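Local coordinates for protein fatty acid synthase 1, isoform A (PDB 6FN6) that probably makes long-chain saturated fatty acids from acetyl-CoA, malonyl-CoA and NADPH, this chain being its modifying region of dehydratase, enoylreductase and ketoreductase domains, at residues Asp782-Ser787 against Gly804-Ile809; Ser926-Gly931 against Gly1006-Leu1011; Arg950-Thr955 against Arg975-Val980. One frame throughout, in Å; residues are numbered along the deposited sequence.

Contact 1: residues Asp782-Ser787 against Gly804-Ile809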
ATOM      1  N   ASP A 782      -6.624   3.677  18.431  1.00 55.19           N
ATOM      2  CA  ASP A 782      -5.363   2.971  18.651  1.00 56.20           C
ATOM      3  C   ASP A 782      -5.313   1.620  17.948  1.00 48.86           C
ATOM      4  O   ASP A 782      -4.235   1.126  17.622  1.00 48.22           O
ATOM      5  CB  ASP A 782      -5.119   2.771  20.145  1.00 62.61           C
ATOM      6  CG  ASP A 782      -5.073   4.077  20.903  1.00 67.34           C
ATOM      7  OD1 ASP A 782      -4.098   4.836  20.712  1.00 67.29           O
ATOM      8  OD2 ASP A 782      -6.006   4.344  21.689  1.00 69.63           O
ATOM      9  N   LEU A 783      -6.475   1.009  17.740  1.00 48.49           N
ATOM     10  CA  LEU A 783      -6.540  -0.262  17.031  1.00 47.17           C
ATOM     11  C   LEU A 783      -7.736  -0.299  16.094  1.00 46.42           C
ATOM     12  O   LEU A 783      -8.772   0.310  16.363  1.00 47.22           O
ATOM     13  CB  LEU A 783      -6.630  -1.441  18.003  1.00 47.70           C
ATOM     14  CG  LEU A 783      -5.645  -1.509  19.167  1.00 48.88           C
ATOM     15  CD1 LEU A 783      -6.356  -1.163  20.464  1.00 50.64           C
ATOM     16  CD2 LEU A 783      -5.001  -2.881  19.253  1.00 48.39           C
ATOM     17  N   VAL A 784      -7.580  -1.031  14.997  1.00 45.00           N
ATOM     18  CA  VAL A 784      -8.675  -1.286  14.078  1.00 44.31           C
ATOM     19  C   VAL A 784      -8.729  -2.781  13.806  1.00 43.39           C
ATOM     20  O   VAL A 784      -7.750  -3.373  13.348  1.00 42.52           O
ATOM     21  CB  VAL A 784      -8.514  -0.493  12.766  1.00 43.55           C
ATOM     22  CG1 VAL A 784      -9.674  -0.775  11.816  1.00 43.01           C
ATOM     23  CG2 VAL A 784      -8.408   0.995  13.054  1.00 44.51           C
ATOM     24  N   LEU A 785      -9.872  -3.389  14.105  1.00 43.70           N
ATOM     25  CA  LEU A 785     -10.119  -4.777  13.740  1.00 42.85           C
ATOM     26  C   LEU A 785     -10.987  -4.785  12.493  1.00 42.08           C
ATOM     27  O   LEU A 785     -12.193  -4.551  12.567  1.00 42.71           O
ATOM     28  CB  LEU A 785     -10.797  -5.536  14.879  1.00 43.82           C
ATOM     29  CG  LEU A 785     -11.018  -7.034  14.651  1.00 44.43           C
ATOM     30  CD1 LEU A 785      -9.688  -7.773  14.532  1.00 43.00           C
ATOM     31  CD2 LEU A 785     -11.869  -7.625  15.765  1.00 46.36           C
ATOM     32  N   ASN A 786     -10.368  -5.049  11.346  1.00 44.37           N
ATOM     33  CA  ASN A 786     -11.031  -4.868  10.059  1.00 40.56           C
ATOM     34  C   ASN A 786     -11.353  -6.184   9.343  1.00 39.87           C
ATOM     35  O   ASN A 786     -10.507  -7.076   9.240  1.00 38.58           O
ATOM     36  CB  ASN A 786     -10.158  -4.003   9.149  1.00 39.78           C
ATOM     37  CG  ASN A 786     -10.838  -3.664   7.843  1.00 39.41           C
ATOM     38  OD1 ASN A 786     -12.012  -3.295   7.820  1.00 40.06           O
ATOM     39  ND2 ASN A 786     -10.105  -3.789   6.744  1.00 38.54           N
ATOM     40  N   SER A 787     -12.587  -6.285   8.852  1.00 49.34           N
ATOM     41  CA  SER A 787     -12.999  -7.378   7.977  1.00 49.22           C
ATOM     42  C   SER A 787     -13.610  -6.813   6.692  1.00 50.61           C
ATOM     43  O   SER A 787     -14.135  -7.557   5.865  1.00 51.63           O
ATOM     44  CB  SER A 787     -13.998  -8.302   8.676  1.00 50.71           C
ATOM     45  OG  SER A 787     -15.128  -7.583   9.139  1.00 52.91           O
ATOM     46  N   GLY A 804      -0.911   3.667  16.195  1.00 68.12           N
ATOM     47  CA  GLY A 804      -2.001   2.740  15.948  1.00 66.83           C
ATOM     48  C   GLY A 804      -1.547   1.368  15.483  1.00 64.74           C
ATOM     49  O   GLY A 804      -0.405   1.186  15.058  1.00 65.83           O
ATOM     50  N   ARG A 805      -2.450   0.394  15.563  1.00 48.36           N
ATOM     51  CA  ARG A 805      -2.134  -0.977  15.176  1.00 46.58           C
ATOM     52  C   ARG A 805      -3.297  -1.604  14.401  1.00 44.64           C
ATOM     53  O   ARG A 805      -4.336  -1.936  14.972  1.00 44.23           O
ATOM     54  CB  ARG A 805      -1.790  -1.810  16.415  1.00 48.53           C
ATOM     55  CG  ARG A 805      -0.554  -1.305  17.146  1.00 52.41           C
ATOM     56  CD  ARG A 805      -0.319  -2.013  18.471  1.00 58.05           C
ATOM     57  NE  ARG A 805      -1.399  -1.811  19.434  1.00 60.88           N
ATOM     58  CZ  ARG A 805      -1.640  -0.667  20.067  1.00 61.99           C
ATOM     59  NH1 ARG A 805      -0.886   0.397  19.831  1.00 64.14           N
ATOM     60  NH2 ARG A 805      -2.641  -0.583  20.930  1.00 62.68           N
ATOM     61  N   PHE A 806      -3.107  -1.761  13.095  1.00 46.14           N
ATOM     62  CA  PHE A 806      -4.156  -2.266  12.219  1.00 44.10           C
ATOM     63  C   PHE A 806      -4.180  -3.790  12.229  1.00 43.74           C
ATOM     64  O   PHE A 806      -3.154  -4.441  12.040  1.00 43.68           O
ATOM     65  CB  PHE A 806      -3.946  -1.750  10.795  1.00 43.52           C
ATOM     66  CG  PHE A 806      -5.190  -1.757   9.955  1.00 43.73           C
ATOM     67  CD1 PHE A 806      -5.551  -2.879   9.228  1.00 43.40           C
ATOM     68  CD2 PHE A 806      -5.995  -0.633   9.885  1.00 45.88           C
ATOM     69  CE1 PHE A 806      -6.693  -2.880   8.449  1.00 42.80           C
ATOM     70  CE2 PHE A 806      -7.138  -0.628   9.108  1.00 46.03           C
ATOM     71  CZ  PHE A 806      -7.487  -1.753   8.390  1.00 44.65           C
ATOM     72  N   LEU A 807      -5.366  -4.347  12.438  1.00 50.42           N
ATOM     73  CA  LEU A 807      -5.530  -5.789  12.566  1.00 50.64           C
ATOM     74  C   LEU A 807      -6.457  -6.315  11.479  1.00 48.58           C
ATOM     75  O   LEU A 807      -7.679  -6.226  11.601  1.00 49.63           O
ATOM     76  CB  LEU A 807      -6.082  -6.136  13.949  1.00 48.95           C
ATOM     77  CG  LEU A 807      -5.345  -5.485  15.120  1.00 48.88           C
ATOM     78  CD1 LEU A 807      -6.094  -5.715  16.422  1.00 49.40           C
ATOM     79  CD2 LEU A 807      -3.925  -6.014  15.216  1.00 47.92           C
ATOM     80  N   GLU A 808      -5.874  -6.857  10.414  1.00 38.56           N
ATOM     81  CA  GLU A 808      -6.663  -7.332   9.284  1.00 38.47           C
ATOM     82  C   GLU A 808      -7.052  -8.795   9.475  1.00 37.96           C
ATOM     83  O   GLU A 808      -6.196  -9.651   9.693  1.00 38.77           O
ATOM     84  CB  GLU A 808      -5.889  -7.158   7.975  1.00 43.37           C
ATOM     85  CG  GLU A 808      -6.688  -7.509   6.730  1.00 50.60           C
ATOM     86  CD  GLU A 808      -7.950  -6.677   6.591  1.00 56.97           C
ATOM     87  OE1 GLU A 808      -7.878  -5.448   6.796  1.00 60.42           O
ATOM     88  OE2 GLU A 808      -9.015  -7.251   6.281  1.00 58.20           O
ATOM     89  N   ILE A 809      -8.349  -9.068   9.396  1.00 46.74           N
ATOM     90  CA  ILE A 809      -8.848 -10.437   9.480  1.00 47.05           C
ATOM     91  C   ILE A 809      -9.677 -10.779   8.242  1.00 46.76           C
ATOM     92  O   ILE A 809     -10.297 -11.840   8.178  1.00 45.45           O
ATOM     93  CB  ILE A 809      -9.657 -10.653  10.771  1.00 47.57           C
ATOM     94  CG1 ILE A 809     -10.813  -9.653  10.861  1.00 49.09           C
ATOM     95  CG2 ILE A 809      -8.745 -10.530  11.982  1.00 46.21           C
ATOM     96  CD1 ILE A 809     -11.797  -9.955  11.970  1.00 48.61           C
TER
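D782-S787 and G804-I809 pair, V784 against F806 and N786 against E808, in the parallel sheet of a Rossmann fold, the probable nucleotide-binding half of the enoylreductase. Helix 791-797 connects the two strands in a beta-alpha-beta crossover.

In the backbone ladder L807 N donates to V784 O (2.7 Å), N786 N to L807 O, and I809 N to N786 O; at the start R805 N reaches D782 O, whereas V784 N to R805 O is weak (3.4 Å).

Apolar contacts use both faces. With V784, N786 and E808, the F806 ring lies under helix 791-797; V784 CG1 meets its CE2 obliquely at 3.7 Å, and N786 CB comes close to CZ at 3.6 Å. On the L783, L785 and L807 face, L785 sends CD1 to I809 CG2 (3.9 Å), the side chains crossing at about a right angle. Branched leucines suit the part of this face under helices 689-702 and 719-731, which present A698 and A724 to L785, while L699 meets L807.

Polar groups sit at the two ends. R805 sets its guanidinium obliquely against L783 CG and CD2, with D782 O over the centre of one face, while NE binds G703 O and NH2 forms a salt bridge with E709. N786 and E808 lie side by side, CG anti to the backbone N in both (chi1 -175°), and a bend at chi2 of E808 brings its carboxylate to the amide. N786 OD1 accepts from L788 N and E808 OE2 from G810 N, and N786 ND2 gives a hydrogen to the syn lone pair of E808 OE1 at 2.8 Å.

Contact 2: residues Ser926-Gly931 against Gly1006-Leu1011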
ATOM      1  N   SER A 926      -3.744 -55.568   0.510  1.00 37.73           N
ATOM      2  CA  SER A 926      -3.109 -55.297  -0.775  1.00 34.36           C
ATOM      3  C   SER A 926      -4.146 -55.377  -1.886  1.00 32.24           C
ATOM      4  O   SER A 926      -5.196 -56.001  -1.723  1.00 32.18           O
ATOM      5  CB  SER A 926      -1.965 -56.278  -1.041  1.00 37.67           C
ATOM      6  OG  SER A 926      -2.410 -57.622  -0.993  1.00 39.32           O
ATOM      7  N   TYR A 927      -3.853 -54.735  -3.010  1.00 33.38           N
ATOM      8  CA  TYR A 927      -4.763 -54.740  -4.147  1.00 36.48           C
ATOM      9  C   TYR A 927      -3.993 -54.950  -5.440  1.00 37.92           C
ATOM     10  O   TYR A 927      -3.162 -54.128  -5.840  1.00 37.94           O
ATOM     11  CB  TYR A 927      -5.575 -53.448  -4.180  1.00 32.04           C
ATOM     12  CG  TYR A 927      -6.464 -53.339  -2.967  1.00 32.10           C
ATOM     13  CD1 TYR A 927      -7.719 -53.931  -2.951  1.00 32.83           C
ATOM     14  CD2 TYR A 927      -6.031 -52.685  -1.820  1.00 32.74           C
ATOM     15  CE1 TYR A 927      -8.529 -53.852  -1.836  1.00 35.08           C
ATOM     16  CE2 TYR A 927      -6.829 -52.602  -0.701  1.00 33.33           C
ATOM     17  CZ  TYR A 927      -8.077 -53.188  -0.709  1.00 35.01           C
ATOM     18  OH  TYR A 927      -8.868 -53.103   0.418  1.00 34.08           O
ATOM     19  N   ILE A 928      -4.274 -56.084  -6.072  1.00 32.76           N
ATOM     20  CA  ILE A 928      -3.585 -56.501  -7.279  1.00 33.09           C
ATOM     21  C   ILE A 928      -4.343 -55.997  -8.491  1.00 33.58           C
ATOM     22  O   ILE A 928      -5.541 -56.231  -8.621  1.00 34.40           O
ATOM     23  CB  ILE A 928      -3.436 -58.030  -7.324  1.00 34.97           C
ATOM     24  CG1 ILE A 928      -2.707 -58.535  -6.078  1.00 35.35           C
ATOM     25  CG2 ILE A 928      -2.688 -58.462  -8.583  1.00 35.09           C
ATOM     26  CD1 ILE A 928      -2.849 -60.026  -5.862  1.00 36.57           C
ATOM     27  N   LEU A 929      -3.641 -55.293  -9.371  1.00 39.89           N
ATOM     28  CA  LEU A 929      -4.222 -54.841 -10.626  1.00 40.97           C
ATOM     29  C   LEU A 929      -3.478 -55.469 -11.797  1.00 42.29           C
ATOM     30  O   LEU A 929      -2.364 -55.057 -12.125  1.00 43.26           O
ATOM     31  CB  LEU A 929      -4.188 -53.314 -10.727  1.00 40.73           C
ATOM     32  CG  LEU A 929      -5.141 -52.559  -9.793  1.00 40.48           C
ATOM     33  CD1 LEU A 929      -4.578 -52.447  -8.387  1.00 38.45           C
ATOM     34  CD2 LEU A 929      -5.452 -51.186 -10.351  1.00 40.30           C
ATOM     35  N   VAL A 930      -4.092 -56.474 -12.413  1.00 31.70           N
ATOM     36  CA  VAL A 930      -3.494 -57.135 -13.564  1.00 32.41           C
ATOM     37  C   VAL A 930      -3.578 -56.190 -14.749  1.00 32.41           C
ATOM     38  O   VAL A 930      -4.664 -55.750 -15.122  1.00 32.02           O
ATOM     39  CB  VAL A 930      -4.182 -58.477 -13.871  1.00 32.69           C
ATOM     40  CG1 VAL A 930      -3.480 -59.190 -15.019  1.00 33.56           C
ATOM     41  CG2 VAL A 930      -4.202 -59.362 -12.635  1.00 32.73           C
ATOM     42  N   GLY A 931      -2.430 -55.905 -15.355  1.00 33.00           N
ATOM     43  CA  GLY A 931      -2.339 -54.866 -16.364  1.00 34.16           C
ATOM     44  C   GLY A 931      -2.498 -53.503 -15.720  1.00 35.87           C
ATOM     45  O   GLY A 931      -3.148 -52.607 -16.259  1.00 36.63           O
ATOM     46  N   GLY A1006      -7.018 -57.796  -0.498  1.00 35.56           N
ATOM     47  CA  GLY A1006      -8.388 -57.357  -0.301  1.00 33.44           C
ATOM     48  C   GLY A1006      -9.175 -57.308  -1.597  1.00 34.42           C
ATOM     49  O   GLY A1006     -10.403 -57.400  -1.590  1.00 36.33           O
ATOM     50  N   GLY A1007      -8.467 -57.170  -2.715  1.00 31.48           N
ATOM     51  CA  GLY A1007      -9.109 -57.077  -4.012  1.00 31.03           C
ATOM     52  C   GLY A1007      -8.199 -57.443  -5.170  1.00 31.17           C
ATOM     53  O   GLY A1007      -6.991 -57.209  -5.128  1.00 31.13           O
ATOM     54  N   ILE A1008      -8.799 -58.024  -6.207  1.00 32.88           N
ATOM     55  CA  ILE A1008      -8.098 -58.375  -7.434  1.00 31.25           C
ATOM     56  C   ILE A1008      -8.848 -57.755  -8.603  1.00 30.61           C
ATOM     57  O   ILE A1008     -10.043 -57.985  -8.777  1.00 30.57           O
ATOM     58  CB  ILE A1008      -7.968 -59.910  -7.586  1.00 31.60           C
ATOM     59  CG1 ILE A1008      -7.040 -60.464  -6.505  1.00 32.16           C
ATOM     60  CG2 ILE A1008      -7.459 -60.290  -8.986  1.00 31.79           C
ATOM     61  CD1 ILE A1008      -6.967 -61.975  -6.459  1.00 32.84           C
ATOM     62  N   PHE A1009      -8.146 -56.950  -9.388  1.00 30.45           N
ATOM     63  CA  PHE A1009      -8.743 -56.281 -10.536  1.00 34.16           C
ATOM     64  C   PHE A1009      -8.081 -56.747 -11.827  1.00 34.74           C
ATOM     65  O   PHE A1009      -6.871 -56.620 -11.998  1.00 34.19           O
ATOM     66  CB  PHE A1009      -8.630 -54.759 -10.392  1.00 33.14           C
ATOM     67  CG  PHE A1009      -9.182 -54.233  -9.099  1.00 30.85           C
ATOM     68  CD1 PHE A1009     -10.492 -53.787  -9.018  1.00 31.43           C
ATOM     69  CD2 PHE A1009      -8.394 -54.185  -7.963  1.00 30.05           C
ATOM     70  CE1 PHE A1009     -11.003 -53.304  -7.828  1.00 30.02           C
ATOM     71  CE2 PHE A1009      -8.901 -53.705  -6.770  1.00 29.69           C
ATOM     72  CZ  PHE A1009     -10.207 -53.264  -6.703  1.00 29.42           C
ATOM     73  N   ASN A1010      -8.887 -57.312 -12.720  1.00 37.68           N
ATOM     74  CA  ASN A1010      -8.395 -57.826 -13.990  1.00 44.69           C
ATOM     75  C   ASN A1010      -8.716 -56.835 -15.095  1.00 42.85           C
ATOM     76  O   ASN A1010      -9.864 -56.418 -15.252  1.00 44.15           O
ATOM     77  CB  ASN A1010      -9.014 -59.188 -14.300  1.00 53.12           C
ATOM     78  CG  ASN A1010      -8.672 -60.228 -13.257  1.00 57.51           C
ATOM     79  OD1 ASN A1010      -9.368 -60.366 -12.251  1.00 58.52           O
ATOM     80  ND2 ASN A1010      -7.591 -60.965 -13.490  1.00 59.33           N
ATOM     81  N   LEU A1011      -7.696 -56.463 -15.861  1.00 40.40           N
ATOM     82  CA  LEU A1011      -7.849 -55.432 -16.876  1.00 40.94           C
ATOM     83  C   LEU A1011      -7.542 -55.951 -18.276  1.00 45.53           C
ATOM     84  O   LEU A1011      -6.385 -56.150 -18.641  1.00 43.22           O
ATOM     85  CB  LEU A1011      -6.947 -54.242 -16.541  1.00 38.71           C
ATOM     86  CG  LEU A1011      -7.057 -53.765 -15.088  1.00 39.72           C
ATOM     87  CD1 LEU A1011      -6.131 -52.600 -14.815  1.00 41.28           C
ATOM     88  CD2 LEU A1011      -8.487 -53.386 -14.739  1.00 42.17           C
TER
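Y927 lays its ring beside the glycine pair G1006-G1007 where the first and fourth strands of the ketoreductase's Rossmann fold run side by side. The two are parallel neighbours in the sheet, 9° apart in direction.

From the backbone outward, Y927 CB sits 4.1 Å from G1007 O. With CG anti to the carbonyl carbon (chi1 -64°), the ring swings across to the other strand, and CD1 comes 3.3 Å from G1007 N. The same CD1 is 4.0 Å from F1009 CE2. Next along the ring, CE1 lies 3.5 Å from G1006 C. Having no side chain, the glycines leave this place to the ring. At the tip, OH is hydrogen-bonded to H922 N, which satisfies the buried hydroxyl.

Farther along the same face, F1009 lies side by side with L929, and helix 935-946 packs on both; flat and branched apolar groups fit this layer between sheet and helix. The other face carries I928, V930, I1008 and N1010 beneath helices 989-1002 and 1034-1049. Backbone bonds bind the strands throughout, F1009 N to I928 O and V930 N to F1009 O among them.

The first strand ends at G931, whose positive phi (70°) suits glycine and turns the chain into a glycine-rich loop, consistent with a dinucleotide-binding turn. The last rung there is weak, L1011 N to V930 O at 3.2 Å.

Contact 3: residues Arg950-Thr955 against Arg975-Val980; sequences RYIVLT and RGVKVV. With EDO (1,2-ethanediol), chain E.
Y951 and K978 touch on one face of the sheet, within a beta-alpha-beta unit of the ketoreductase's Rossmann fold, in which helix 963-974 links the parallel strands 951-955 and 978-982. K978 CB lies obliquely 3.7 Å from Y951 CD2. K978 CG is anti to the backbone N (chi1 176°) and the chain bends at chi2, which leaves CB against the ring and carries the tip off, as befits an exposed edge strand. On the opposite face I952 CG1 meets V977 CG1 at 3.8 Å, and L954 CD1 reaches V979 CG1. Beta-branched valine suits an extended strand; V979 faces helix 963-974, and V980 meets L1002 of helix 989-1002 on the other face.

Backbone bonds hold these side chains in register: I952 N to K978 O (2.8 Å), V980 N to I952 O, L954 N to V980 O and K978 N to R950 O.

Farther out, V977 and V979 pack on W972. G976 ends the connecting helix in a Schellman motif, its positive phi (90°) suiting glycine. R950 is fixed through NH2 on V945 O. At the far end, T955 OG1 pairs with G931 N and is weakly hydrogen-bonded, 3.4 Å away, to O2 of a 1,2-ethanediol, probably from the crystallisation liquor.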
ATOM      1  N   ARG A 950      -3.308 -48.697   0.640  1.00 39.94           N
ATOM      2  CA  ARG A 950      -1.938 -48.357   1.011  1.00 44.47           C
ATOM      3  C   ARG A 950      -0.936 -49.438   0.596  1.00 43.25           C
ATOM      4  O   ARG A 950       0.257 -49.335   0.885  1.00 41.98           O
ATOM      5  CB  ARG A 950      -1.851 -48.115   2.519  1.00 51.52           C
ATOM      6  CG  ARG A 950      -2.570 -46.853   2.984  1.00 58.65           C
ATOM      7  CD  ARG A 950      -1.868 -45.591   2.497  1.00 65.68           C
ATOM      8  NE  ARG A 950      -2.578 -44.374   2.889  1.00 73.14           N
ATOM      9  CZ  ARG A 950      -3.596 -43.842   2.219  1.00 79.02           C
ATOM     10  NH1 ARG A 950      -4.169 -42.730   2.662  1.00 79.98           N
ATOM     11  NH2 ARG A 950      -4.046 -44.413   1.107  1.00 80.85           N
ATOM     12  N   TYR A 951      -1.428 -50.471  -0.079  1.00 32.52           N
ATOM     13  CA  TYR A 951      -0.572 -51.514  -0.631  1.00 32.94           C
ATOM     14  C   TYR A 951      -1.048 -51.869  -2.035  1.00 32.27           C
ATOM     15  O   TYR A 951      -2.150 -52.389  -2.212  1.00 31.86           O
ATOM     16  CB  TYR A 951      -0.572 -52.752   0.262  1.00 33.80           C
ATOM     17  CG  TYR A 951       0.007 -52.524   1.639  1.00 39.40           C
ATOM     18  CD1 TYR A 951      -0.809 -52.174   2.705  1.00 43.09           C
ATOM     19  CD2 TYR A 951       1.369 -52.667   1.876  1.00 43.52           C
ATOM     20  CE1 TYR A 951      -0.287 -51.968   3.967  1.00 44.99           C
ATOM     21  CE2 TYR A 951       1.900 -52.463   3.135  1.00 46.30           C
ATOM     22  CZ  TYR A 951       1.068 -52.114   4.177  1.00 46.31           C
ATOM     23  OH  TYR A 951       1.590 -51.911   5.432  1.00 38.01           O
ATOM     24  N   ILE A 952      -0.215 -51.568  -3.027  1.00 32.29           N
ATOM     25  CA  ILE A 952      -0.590 -51.740  -4.424  1.00 31.79           C
ATOM     26  C   ILE A 952       0.376 -52.685  -5.121  1.00 32.51           C
ATOM     27  O   ILE A 952       1.595 -52.550  -5.000  1.00 33.24           O
ATOM     28  CB  ILE A 952      -0.642 -50.382  -5.153  1.00 31.19           C
ATOM     29  CG1 ILE A 952      -1.711 -49.476  -4.536  1.00 30.51           C
ATOM     30  CG2 ILE A 952      -0.875 -50.576  -6.650  1.00 30.93           C
ATOM     31  CD1 ILE A 952      -3.135 -49.967  -4.706  1.00 35.37           C
ATOM     32  N   VAL A 953      -0.179 -53.640  -5.862  1.00 36.17           N
ATOM     33  CA  VAL A 953       0.619 -54.526  -6.699  1.00 33.73           C
ATOM     34  C   VAL A 953       0.166 -54.392  -8.145  1.00 34.09           C
ATOM     35  O   VAL A 953      -0.998 -54.627  -8.467  1.00 33.12           O
ATOM     36  CB  VAL A 953       0.518 -55.984  -6.227  1.00 36.17           C
ATOM     37  CG1 VAL A 953       1.407 -56.882  -7.073  1.00 34.48           C
ATOM     38  CG2 VAL A 953       0.885 -56.097  -4.754  1.00 36.43           C
ATOM     39  N   LEU A 954       1.097 -54.013  -9.013  1.00 34.78           N
ATOM     40  CA  LEU A 954       0.807 -53.867 -10.431  1.00 36.65           C
ATOM     41  C   LEU A 954       1.587 -54.903 -11.234  1.00 37.55           C
ATOM     42  O   LEU A 954       2.811 -54.994 -11.120  1.00 41.12           O
ATOM     43  CB  LEU A 954       1.166 -52.459 -10.912  1.00 35.72           C
ATOM     44  CG  LEU A 954       0.603 -51.279 -10.113  1.00 32.95           C
ATOM     45  CD1 LEU A 954       1.191 -49.972 -10.628  1.00 32.41           C
ATOM     46  CD2 LEU A 954      -0.915 -51.240 -10.179  1.00 31.22           C
ATOM     47  N   THR A 955       0.880 -55.682 -12.049  1.00 33.81           N
ATOM     48  CA  THR A 955       1.536 -56.666 -12.898  1.00 34.76           C
ATOM     49  C   THR A 955       1.762 -56.063 -14.276  1.00 35.03           C
ATOM     50  O   THR A 955       0.830 -55.566 -14.902  1.00 34.46           O
ATOM     51  CB  THR A 955       0.723 -57.970 -13.033  1.00 34.76           C
ATOM     52  OG1 THR A 955      -0.397 -57.759 -13.900  1.00 34.21           O
ATOM     53  CG2 THR A 955       0.240 -58.449 -11.674  1.00 34.42           C
ATOM     54  N   ARG A 975       3.136 -40.335  -1.029  1.00 42.89           N
ATOM     55  CA  ARG A 975       1.952 -40.323  -0.176  1.00 46.34           C
ATOM     56  C   ARG A 975       1.956 -41.518   0.779  1.00 42.19           C
ATOM     57  O   ARG A 975       1.009 -41.721   1.535  1.00 40.55           O
ATOM     58  CB  ARG A 975       0.676 -40.327  -1.030  1.00 54.43           C
ATOM     59  CG  ARG A 975       0.314 -38.962  -1.610  1.00 62.35           C
ATOM     60  CD  ARG A 975      -1.083 -38.934  -2.230  1.00 68.12           C
ATOM     61  NE  ARG A 975      -1.090 -39.413  -3.611  1.00 74.54           N
ATOM     62  CZ  ARG A 975      -2.185 -39.568  -4.351  1.00 79.66           C
ATOM     63  NH1 ARG A 975      -3.382 -39.289  -3.849  1.00 81.82           N
ATOM     64  NH2 ARG A 975      -2.083 -40.005  -5.599  1.00 80.84           N
ATOM     65  N   GLY A 976       3.030 -42.301   0.747  1.00 37.35           N
ATOM     66  CA  GLY A 976       3.213 -43.388   1.691  1.00 38.79           C
ATOM     67  C   GLY A 976       2.632 -44.718   1.242  1.00 40.21           C
ATOM     68  O   GLY A 976       2.375 -45.594   2.069  1.00 42.19           O
ATOM     69  N   VAL A 977       2.446 -44.887  -0.063  1.00 45.46           N
ATOM     70  CA  VAL A 977       1.882 -46.124  -0.592  1.00 42.79           C
ATOM     71  C   VAL A 977       2.991 -47.079  -1.009  1.00 36.63           C
ATOM     72  O   VAL A 977       3.982 -46.681  -1.621  1.00 35.45           O
ATOM     73  CB  VAL A 977       0.933 -45.846  -1.776  1.00 47.59           C
ATOM     74  CG1 VAL A 977       0.426 -47.152  -2.388  1.00 49.10           C
ATOM     75  CG2 VAL A 977      -0.232 -44.984  -1.333  1.00 47.66           C
ATOM     76  N   LYS A 978       2.811 -48.350  -0.672  1.00 46.34           N
ATOM     77  CA  LYS A 978       3.740 -49.392  -1.082  1.00 44.06           C
ATOM     78  C   LYS A 978       3.361 -49.902  -2.468  1.00 36.18           C
ATOM     79  O   LYS A 978       2.315 -50.528  -2.645  1.00 34.81           O
ATOM     80  CB  LYS A 978       3.739 -50.538  -0.069  1.00 47.07           C
ATOM     81  CG  LYS A 978       4.603 -51.727  -0.454  1.00 53.24           C
ATOM     82  CD  LYS A 978       6.079 -51.381  -0.439  1.00 59.56           C
ATOM     83  CE  LYS A 978       6.923 -52.571  -0.863  1.00 65.17           C
ATOM     84  NZ  LYS A 978       8.381 -52.269  -0.831  1.00 67.61           N
ATOM     85  N   VAL A 979       4.217 -49.626  -3.446  1.00 34.94           N
ATOM     86  CA  VAL A 979       3.959 -50.022  -4.821  1.00 35.84           C
ATOM     87  C   VAL A 979       4.915 -51.134  -5.223  1.00 35.62           C
ATOM     88  O   VAL A 979       6.131 -51.004  -5.088  1.00 38.40           O
ATOM     89  CB  VAL A 979       4.089 -48.829  -5.781  1.00 34.96           C
ATOM     90  CG1 VAL A 979       3.652 -49.225  -7.189  1.00 33.81           C
ATOM     91  CG2 VAL A 979       3.275 -47.641  -5.275  1.00 34.01           C
ATOM     92  N   VAL A 980       4.351 -52.230  -5.718  1.00 34.98           N
ATOM     93  CA  VAL A 980       5.146 -53.345  -6.207  1.00 35.98           C
ATOM     94  C   VAL A 980       4.805 -53.575  -7.671  1.00 35.63           C
ATOM     95  O   VAL A 980       3.634 -53.708  -8.028  1.00 34.74           O
ATOM     96  CB  VAL A 980       4.903 -54.618  -5.369  1.00 36.43           C
ATOM     97  CG1 VAL A 980       5.627 -55.810  -5.968  1.00 37.46           C
ATOM     98  CG2 VAL A 980       5.337 -54.404  -3.933  1.00 37.06           C
TER
HETATM   99  C1  EDO E2103       0.355 -56.347 -18.647  1.00 37.58           C
HETATM  100  O1  EDO E2103       1.619 -56.644 -19.243  1.00 39.32           O
HETATM  101  C2  EDO E2103      -0.217 -57.620 -18.041  1.00 38.69           C
HETATM  102  O2  EDO E2103       0.721 -58.168 -17.107  1.00 38.99           O

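Overall arrangement
Along the chain, contact 1 comes first: 782-787 meets 804-809 after a short helical connection, and that loop is complete before strand 926-930 opens contact 2, which closes only at 1006-1011. Within this long excursion, 950-955 and 975-980 open and close contact 3, so the shorter loop is enclosed by the longer. Contacts 2 and 3 share one sheet and touch directly through the neighbouring strands 926-930 and 951-955, giving the order 978-982, 951-955, 926-930, 1005-1011. Contact 1 belongs to a separate Rossmann sheet in the enoylreductase; its centre is about 57 Å from that of contact 2.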